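Hypothetical protein XCC3642 (PDB 2E12) is of unknown function but adopts a variant of the Sm-like fold, which in relatives is often associated with RNA binding. Local coordinates at residues V22-V31 / G43-I51; G62-D70 / Q79-V87. All coordinates share one frame; numbering follows the deposited sequence.

Contact 1. Residues V22-V31 / G43-I51; sequences VKLLDGQERV and GTVAVRPTI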
loop_
_atom_site.group_PDB
_atom_site.type_symbol
_atom_site.label_atom_id
_atom_site.label_comp_id
_atom_site.label_asym_id
_atom_site.label_seq_id
_atom_site.Cartn_x
_atom_site.Cartn_y
_atom_site.Cartn_z
ATOM N N VAL A 22 5.956 1.154 5.836
ATOM C CA VAL A 22 6.669 2.373 6.203
ATOM C C VAL A 22 5.713 3.302 6.955
ATOM O O VAL A 22 6.062 3.864 7.981
ATOM C CB VAL A 22 7.229 3.086 4.943
ATOM C CG1 VAL A 22 7.953 4.373 5.328
ATOM C CG2 VAL A 22 8.182 2.144 4.205
ATOM N N LYS A 23 4.499 3.431 6.431
ATOM C CA LYS A 23 3.462 4.261 7.032
ATOM C C LYS A 23 3.179 3.846 8.475
ATOM O O LYS A 23 2.782 4.665 9.303
ATOM C CB LYS A 23 2.171 4.150 6.211
ATOM C CG LYS A 23 2.197 4.880 4.878
ATOM C CD LYS A 23 2.016 6.376 5.067
ATOM C CE LYS A 23 0.796 6.652 5.936
ATOM N NZ LYS A 23 -0.366 5.818 5.514
ATOM N N LEU A 24 3.375 2.566 8.769
ATOM C CA LEU A 24 3.136 2.049 10.105
ATOM C C LEU A 24 4.420 1.948 10.936
ATOM O O LEU A 24 4.379 1.555 12.097
ATOM C CB LEU A 24 2.470 0.678 10.013
ATOM C CG LEU A 24 1.166 0.638 9.210
ATOM C CD1 LEU A 24 0.653 -0.797 9.162
ATOM C CD2 LEU A 24 0.130 1.561 9.835
ATOM N N LEU A 25 5.555 2.304 10.346
ATOM C CA LEU A 25 6.829 2.232 11.059
ATOM C C LEU A 25 7.522 3.585 11.116
ATOM O O LEU A 25 8.693 3.710 10.742
ATOM C CB LEU A 25 7.765 1.222 10.381
ATOM C CG LEU A 25 7.416 -0.263 10.498
ATOM C CD1 LEU A 25 8.258 -1.083 9.532
ATOM C CD2 LEU A 25 7.644 -0.719 11.927
ATOM N N ASP A 26 6.809 4.599 11.589
ATOM C CA ASP A 26 7.396 5.923 11.664
ATOM C C ASP A 26 8.579 5.971 12.645
ATOM O O ASP A 26 8.634 5.221 13.625
ATOM C CB ASP A 26 6.335 6.955 12.057
ATOM C CG ASP A 26 6.813 8.377 11.853
ATOM O OD1 ASP A 26 6.173 9.305 12.400
ATOM O OD2 ASP A 26 7.829 8.578 11.137
ATOM N N GLY A 27 9.528 6.860 12.367
ATOM C CA GLY A 27 10.690 6.990 13.228
ATOM C C GLY A 27 10.341 7.118 14.702
ATOM O O GLY A 27 9.457 7.904 15.077
ATOM N N GLN A 28 11.026 6.316 15.525
ATOM C CA GLN A 28 10.876 6.295 16.987
ATOM C C GLN A 28 9.580 5.713 17.550
ATOM O O GLN A 28 9.366 5.758 18.756
ATOM C CB GLN A 28 11.087 7.707 17.567
ATOM C CG GLN A 28 12.511 8.238 17.441
ATOM C CD GLN A 28 13.537 7.367 18.158
ATOM O OE1 GLN A 28 13.568 7.306 19.381
ATOM N NE2 GLN A 28 14.378 6.687 17.390
ATOM N N GLU A 29 8.719 5.159 16.696
ATOM C CA GLU A 29 7.459 4.591 17.171
ATOM C C GLU A 29 7.696 3.197 17.743
ATOM O O GLU A 29 8.492 2.421 17.209
ATOM C CB GLU A 29 6.451 4.520 16.018
ATOM C CG GLU A 29 5.013 4.214 16.419
ATOM C CD GLU A 29 4.253 5.425 16.950
ATOM O OE1 GLU A 29 3.897 5.412 18.155
ATOM O OE2 GLU A 29 4.000 6.384 16.176
ATOM N N ARG A 30 7.014 2.887 18.838
ATOM C CA ARG A 30 7.155 1.579 19.472
ATOM C C ARG A 30 6.137 0.633 18.859
ATOM O O ARG A 30 4.938 0.927 18.835
ATOM C CB ARG A 30 6.928 1.700 20.973
ATOM C CG ARG A 30 8.093 2.330 21.722
ATOM C CD ARG A 30 7.704 2.662 23.149
ATOM N NE ARG A 30 7.401 1.476 23.949
ATOM C CZ ARG A 30 6.584 1.488 24.993
ATOM N NH1 ARG A 30 5.997 2.621 25.348
ATOM N NH2 ARG A 30 6.353 0.373 25.677
ATOM N N VAL A 31 6.615 -0.494 18.343
ATOM C CA VAL A 31 5.723 -1.446 17.706
ATOM C C VAL A 31 6.155 -2.885 17.937
ATOM O O VAL A 31 7.248 -3.150 18.443
ATOM C CB VAL A 31 5.676 -1.206 16.184
ATOM C CG1 VAL A 31 5.243 0.219 15.886
ATOM C CG2 VAL A 31 7.049 -1.467 15.584
ATOM N N GLY A 43 10.120 -3.395 19.704
ATOM C CA GLY A 43 11.084 -2.387 20.079
ATOM C C GLY A 43 10.786 -1.038 19.488
ATOM O O GLY A 43 9.638 -0.738 19.126
ATOM N N THR A 44 11.823 -0.215 19.380
ATOM C CA THR A 44 11.647 1.113 18.816
ATOM C C THR A 44 12.267 1.239 17.428
ATOM O O THR A 44 13.402 0.821 17.196
ATOM C CB THR A 44 12.265 2.193 19.731
ATOM O OG1 THR A 44 11.889 1.952 21.090
ATOM C CG2 THR A 44 11.747 3.571 19.334
ATOM N N VAL A 45 11.491 1.794 16.502
ATOM C CA VAL A 45 11.952 2.046 15.137
ATOM C C VAL A 45 13.061 3.094 15.265
ATOM O O VAL A 45 12.783 4.240 15.591
ATOM C CB VAL A 45 10.829 2.655 14.267
ATOM C CG1 VAL A 45 11.349 2.910 12.838
ATOM C CG2 VAL A 45 9.618 1.722 14.239
ATOM N N ALA A 46 14.308 2.705 15.002
ATOM C CA ALA A 46 15.430 3.640 15.116
ATOM C C ALA A 46 15.281 4.856 14.204
ATOM O O ALA A 46 15.488 5.985 14.624
ATOM C CB ALA A 46 16.749 2.920 14.814
ATOM N N VAL A 47 14.921 4.618 12.948
ATOM C CA VAL A 47 14.759 5.699 11.987
ATOM C C VAL A 47 13.717 5.253 10.954
ATOM O O VAL A 47 13.668 4.074 10.606
ATOM C CB VAL A 47 16.118 6.013 11.307
ATOM C CG1 VAL A 47 16.577 4.825 10.466
ATOM C CG2 VAL A 47 16.017 7.269 10.463
ATOM N N ARG A 48 12.871 6.171 10.484
ATOM C CA ARG A 48 11.853 5.798 9.500
ATOM C C ARG A 48 12.574 5.153 8.325
ATOM O O ARG A 48 13.495 5.741 7.758
ATOM C CB ARG A 48 11.064 7.022 9.013
ATOM C CG ARG A 48 10.011 6.678 7.952
ATOM C CD ARG A 48 9.334 7.921 7.368
ATOM N NE ARG A 48 8.452 8.587 8.322
ATOM C CZ ARG A 48 7.716 9.658 8.040
ATOM N NH1 ARG A 48 7.750 10.191 6.827
ATOM N NH2 ARG A 48 6.943 10.199 8.972
ATOM N N PRO A 49 12.177 3.924 7.956
ATOM C CA PRO A 49 12.825 3.233 6.836
ATOM C C PRO A 49 12.373 3.772 5.484
ATOM O O PRO A 49 11.370 4.481 5.390
ATOM C CB PRO A 49 12.417 1.782 7.050
ATOM C CG PRO A 49 11.046 1.912 7.629
ATOM C CD PRO A 49 11.213 3.036 8.633
ATOM N N THR A 50 13.124 3.431 4.441
ATOM C CA THR A 50 12.801 3.888 3.093
ATOM C C THR A 50 12.877 2.718 2.124
ATOM O O THR A 50 13.699 1.818 2.298
ATOM C CB THR A 50 13.801 4.961 2.630
ATOM O OG1 THR A 50 15.104 4.377 2.519
ATOM C CG2 THR A 50 13.854 6.106 3.634
ATOM N N ILE A 51 12.013 2.721 1.116
ATOM C CA ILE A 51 12.029 1.656 0.117
ATOM C C ILE A 51 12.985 2.111 -0.983
ATOM O O ILE A 51 12.897 3.253 -1.448
ATOM C CB ILE A 51 10.620 1.421 -0.482
ATOM C CG1 ILE A 51 9.632 1.068 0.636
ATOM C CG2 ILE A 51 10.668 0.303 -1.509
ATOM C CD1 ILE A 51 10.021 -0.152 1.464
#
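V45 is the main bump of this interface, filling a hollow formed where the chain from L25 to E29 bends around it. With CG1 anti to its backbone N (chi1 180°), that methyl faces L25 O while CG2 lies 3.3 Å from E29 O; CB packs against D26 O, and the CD2 methyl of L25 closes the hollow against V45 CG2. The type II turn D26-E29 is tied to this strand: Q28 N donates a hydrogen bond to V45 O at 2.7 Å, and the bent Q28 side chain lets NE2 hydrogen-bond A46 O from above the carbonyl plane. Beyond the turn the pairing becomes regular. V45 N donates almost straight to E29 O (175°), and V31 and G43 exchange two backbone bonds, joining the start of strand 30-35 to G43, where the chain turns the corner from one sheet of this Sm-like fold to the other. R48 reaches back toward the other end of the turn. Its NE and NH2 both grip D26 OD2, at 2.9 and 2.8 Å, in the guanidinium plane but from one face of the carboxylate, the two planes being 52° apart. Next to it, P49 CD presses on L25 O, a buried oxygen with no polar partner in the model. V22, at the end of helix 12-23, straddles the neighbouring ridge: CG1 rests 3.4 Å from P49 O, and CG2 meets CG1 of I51 at 4.0 Å.

Contact 2. Residues G62-D70 / Q79-V87; sequences GSNGQLRID and QWIWMDRIV
Q66 and W82 form a non-hydrogen-bonded pair in the antiparallel hairpin of strands 61-70 and 79-82, part of the strongly bent sheet system of this Sm-like fold, their side chains on one face. The Q66 side chain runs alongside the indole in the same direction. Its CB lies at the edge of the neighbouring W80 ring, 3.9 Å from W80 CE3. With CG anti to the carbonyl carbon (chi1 -63°), the chain then passes over the face of W82: CG makes a CH-pi contact 3.5 Å from the centroid of the six-membered ring, and CD comes to 3.3 Å from W82 CH2. At the tip, the amide lies nearly flat over the indole, the planes 18° apart, with OE1 near CZ2 and NE2 near CH2; NE2 also bonds to the hydroxyl of Y54, whose ring meets W82 edge-to-face. R68 repeats the theme at the next non-hydrogen-bonded pair, its CB centred over the W80 six-membered ring at 3.7 Å. The guanidinium continues past the ring to a side-on salt bridge with D70.

The other face of the hairpin, with L67, I69 and I81, is mostly apolar. L67 sets CB against M83 CG and CD2 against I86 CD1, while W21 and V22 of helix 12-23 pack on M83 from beyond. Paired backbone bonds hold L67 to I81 and I69 to Q79. Where strand 79-82 gives way to the 3-10 turn 83-85, the ladder ends in one further bond, M83 N to G65 O, 2.9 Å long and nearly straight at 172°.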
loop_
_atom_site.group_PDB
_atom_site.type_symbol
_atom_site.label_atom_id
_atom_site.label_comp_id
_atom_site.label_asym_id
_atom_site.label_seq_id
_atom_site.Cartn_x
_atom_site.Cartn_y
_atom_site.Cartn_z
ATOM N N GLY A 62 15.353 -4.521 -8.136
ATOM C CA GLY A 62 13.996 -4.490 -7.600
ATOM C C GLY A 62 13.900 -3.692 -6.307
ATOM O O GLY A 62 14.884 -3.105 -5.860
ATOM N N SER A 63 12.720 -3.672 -5.692
ATOM C CA SER A 63 12.534 -2.912 -4.464
ATOM C C SER A 63 12.595 -3.734 -3.185
ATOM O O SER A 63 12.328 -4.930 -3.182
ATOM C CB SER A 63 11.206 -2.159 -4.516
ATOM O OG SER A 63 11.237 -1.175 -5.530
ATOM N N ASN A 64 12.959 -3.060 -2.097
ATOM C CA ASN A 64 13.052 -3.658 -0.769
ATOM C C ASN A 64 13.463 -2.553 0.204
ATOM O O ASN A 64 13.575 -1.394 -0.188
ATOM C CB ASN A 64 14.096 -4.770 -0.749
ATOM C CG ASN A 64 13.806 -5.819 0.308
ATOM O OD1 ASN A 64 13.143 -5.548 1.308
ATOM N ND2 ASN A 64 14.325 -7.015 0.102
ATOM N N GLY A 65 13.687 -2.914 1.464
ATOM C CA GLY A 65 14.089 -1.926 2.457
ATOM C C GLY A 65 14.702 -2.547 3.702
ATOM O O GLY A 65 14.503 -3.731 3.986
ATOM N N GLN A 66 15.453 -1.744 4.452
ATOM C CA GLN A 66 16.100 -2.216 5.665
ATOM C C GLN A 66 15.578 -1.445 6.860
ATOM O O GLN A 66 15.515 -0.218 6.833
ATOM C CB GLN A 66 17.623 -2.061 5.548
ATOM C CG GLN A 66 18.223 -2.915 4.420
ATOM C CD GLN A 66 19.723 -2.726 4.261
ATOM O OE1 GLN A 66 20.502 -3.177 5.094
ATOM N NE2 GLN A 66 20.129 -2.045 3.195
ATOM N N LEU A 67 15.212 -2.188 7.902
ATOM C CA LEU A 67 14.667 -1.642 9.145
ATOM C C LEU A 67 15.589 -1.952 10.319
ATOM O O LEU A 67 16.088 -3.071 10.452
ATOM C CB LEU A 67 13.297 -2.262 9.417
ATOM C CG LEU A 67 12.560 -1.983 10.728
ATOM C CD1 LEU A 67 12.126 -0.538 10.781
ATOM C CD2 LEU A 67 11.343 -2.892 10.824
ATOM N N ARG A 68 15.821 -0.939 11.147
ATOM C CA ARG A 68 16.648 -1.068 12.336
ATOM C C ARG A 68 15.744 -0.854 13.547
ATOM O O ARG A 68 15.003 0.132 13.616
ATOM C CB ARG A 68 17.762 -0.015 12.343
ATOM C CG ARG A 68 18.674 -0.084 13.566
ATOM C CD ARG A 68 19.616 1.124 13.617
ATOM N NE ARG A 68 19.723 1.675 14.960
ATOM C CZ ARG A 68 20.324 2.820 15.264
ATOM N NH1 ARG A 68 20.894 3.563 14.317
ATOM N NH2 ARG A 68 20.328 3.242 16.518
ATOM N N ILE A 69 15.795 -1.787 14.490
ATOM C CA ILE A 69 14.992 -1.709 15.701
ATOM C C ILE A 69 15.973 -1.713 16.865
ATOM O O ILE A 69 16.898 -2.517 16.883
ATOM C CB ILE A 69 14.072 -2.952 15.853
ATOM C CG1 ILE A 69 13.245 -3.142 14.590
ATOM C CG2 ILE A 69 13.150 -2.798 17.066
ATOM C CD1 ILE A 69 12.410 -1.928 14.247
ATOM N N ASP A 70 15.780 -0.811 17.817
ATOM C CA ASP A 70 16.632 -0.771 18.991
ATOM C C ASP A 70 15.727 -0.979 20.187
ATOM O O ASP A 70 14.506 -0.954 20.076
ATOM C CB ASP A 70 17.311 0.583 19.188
ATOM C CG ASP A 70 17.921 1.145 17.930
ATOM O OD1 ASP A 70 18.333 0.374 17.033
ATOM O OD2 ASP A 70 18.000 2.390 17.853
ATOM N N GLN A 79 18.980 -4.398 16.046
ATOM C CA GLN A 79 18.732 -5.424 15.032
ATOM C C GLN A 79 18.315 -4.830 13.691
ATOM O O GLN A 79 17.522 -3.900 13.657
ATOM C CB GLN A 79 17.624 -6.371 15.518
ATOM C CG GLN A 79 17.324 -6.248 17.001
ATOM C CD GLN A 79 17.403 -7.581 17.713
ATOM O OE1 GLN A 79 17.439 -7.647 18.947
ATOM N NE2 GLN A 79 17.430 -8.660 16.936
ATOM N N TRP A 80 18.865 -5.366 12.601
ATOM C CA TRP A 80 18.528 -4.925 11.247
ATOM C C TRP A 80 17.810 -6.065 10.547
ATOM O O TRP A 80 18.261 -7.211 10.593
ATOM C CB TRP A 80 19.784 -4.568 10.441
ATOM C CG TRP A 80 20.394 -3.251 10.804
ATOM C CD1 TRP A 80 21.228 -2.993 11.855
ATOM C CD2 TRP A 80 20.222 -2.010 10.114
ATOM N NE1 TRP A 80 21.589 -1.667 11.858
ATOM C CE2 TRP A 80 20.985 -1.041 10.799
ATOM C CE3 TRP A 80 19.497 -1.621 8.981
ATOM C CZ2 TRP A 80 21.043 0.296 10.386
ATOM C CZ3 TRP A 80 19.555 -0.291 8.571
ATOM C CH2 TRP A 80 20.324 0.649 9.273
ATOM N N ILE A 81 16.693 -5.747 9.897
ATOM C CA ILE A 81 15.910 -6.754 9.192
ATOM C C ILE A 81 15.493 -6.242 7.819
ATOM O O ILE A 81 15.297 -5.042 7.640
ATOM C CB ILE A 81 14.627 -7.094 9.976
ATOM C CG1 ILE A 81 14.985 -7.663 11.349
ATOM C CG2 ILE A 81 13.774 -8.074 9.186
ATOM C CD1 ILE A 81 13.777 -8.040 12.194
ATOM N N TRP A 82 15.375 -7.140 6.849
ATOM C CA TRP A 82 14.918 -6.728 5.530
ATOM C C TRP A 82 13.396 -6.745 5.641
ATOM O O TRP A 82 12.813 -7.698 6.162
ATOM C CB TRP A 82 15.410 -7.684 4.438
ATOM C CG TRP A 82 16.888 -7.582 4.203
ATOM C CD1 TRP A 82 17.866 -8.315 4.806
ATOM C CD2 TRP A 82 17.558 -6.642 3.354
ATOM N NE1 TRP A 82 19.105 -7.891 4.390
ATOM C CE2 TRP A 82 18.946 -6.864 3.497
ATOM C CE3 TRP A 82 17.120 -5.631 2.487
ATOM C CZ2 TRP A 82 19.904 -6.111 2.806
ATOM C CZ3 TRP A 82 18.074 -4.879 1.799
ATOM C CH2 TRP A 82 19.450 -5.127 1.965
ATOM N N MET A 83 12.761 -5.678 5.165
ATOM C CA MET A 83 11.313 -5.529 5.275
ATOM C C MET A 83 10.391 -6.498 4.533
ATOM O O MET A 83 9.218 -6.606 4.887
ATOM C CB MET A 83 10.937 -4.080 4.949
ATOM C CG MET A 83 11.273 -3.116 6.086
ATOM S SD MET A 83 11.363 -1.378 5.593
ATOM C CE MET A 83 9.636 -0.913 5.660
ATOM N N ASP A 84 10.892 -7.207 3.525
ATOM C CA ASP A 84 10.041 -8.165 2.813
ATOM C C ASP A 84 9.660 -9.351 3.706
ATOM O O ASP A 84 8.843 -10.193 3.330
ATOM C CB ASP A 84 10.740 -8.692 1.555
ATOM C CG ASP A 84 12.107 -9.295 1.843
ATOM O OD1 ASP A 84 12.627 -10.024 0.970
ATOM O OD2 ASP A 84 12.665 -9.039 2.928
ATOM N N ARG A 85 10.251 -9.412 4.892
ATOM C CA ARG A 85 9.984 -10.496 5.836
ATOM C C ARG A 85 8.802 -10.197 6.769
ATOM O O ARG A 85 8.373 -11.063 7.537
ATOM C CB ARG A 85 11.233 -10.764 6.680
ATOM C CG ARG A 85 12.523 -10.926 5.878
ATOM C CD ARG A 85 12.602 -12.258 5.123
ATOM N NE ARG A 85 11.594 -12.390 4.072
ATOM C CZ ARG A 85 11.480 -13.447 3.273
ATOM N NH1 ARG A 85 12.314 -14.471 3.401
ATOM N NH2 ARG A 85 10.533 -13.483 2.347
ATOM N N ILE A 86 8.273 -8.979 6.699
ATOM C CA ILE A 86 7.163 -8.571 7.567
ATOM C C ILE A 86 5.778 -8.998 7.119
ATOM O O ILE A 86 5.440 -8.894 5.948
ATOM C CB ILE A 86 7.147 -7.041 7.760
ATOM C CG1 ILE A 86 8.389 -6.633 8.559
ATOM C CG2 ILE A 86 5.834 -6.606 8.437
ATOM C CD1 ILE A 86 8.602 -5.141 8.707
ATOM N N VAL A 87 4.976 -9.439 8.087
ATOM C CA VAL A 87 3.607 -9.898 7.855
ATOM C C VAL A 87 2.573 -9.008 8.560
ATOM O O VAL A 87 1.417 -8.918 8.135
ATOM C CB VAL A 87 3.447 -11.348 8.358
ATOM C CG1 VAL A 87 2.064 -11.868 8.039
ATOM C CG2 VAL A 87 4.505 -12.224 7.728
#

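In the fold
From the N terminus, helix 12-23 leads into contact 1, which closes a loop of 11 residues containing much of strand 30-35 and all of strand 40-42. It ties the helix end and the first of these strands to strand 44-55. Contact 2 opens only afterwards and closes the shorter loop between strands 61-70 and 79-82, so the two neither nest nor cross. They meet directly: T44 N to D70 O and A46 N to R68 O are probable backbone hydrogen bonds between strands 44-55 and 61-70. Segment 79-87 already enters strand 86-91, which pairs with strand 30-35, bringing both contacts to the sheet of strands 40-42, 30-35 and 86-91 as well.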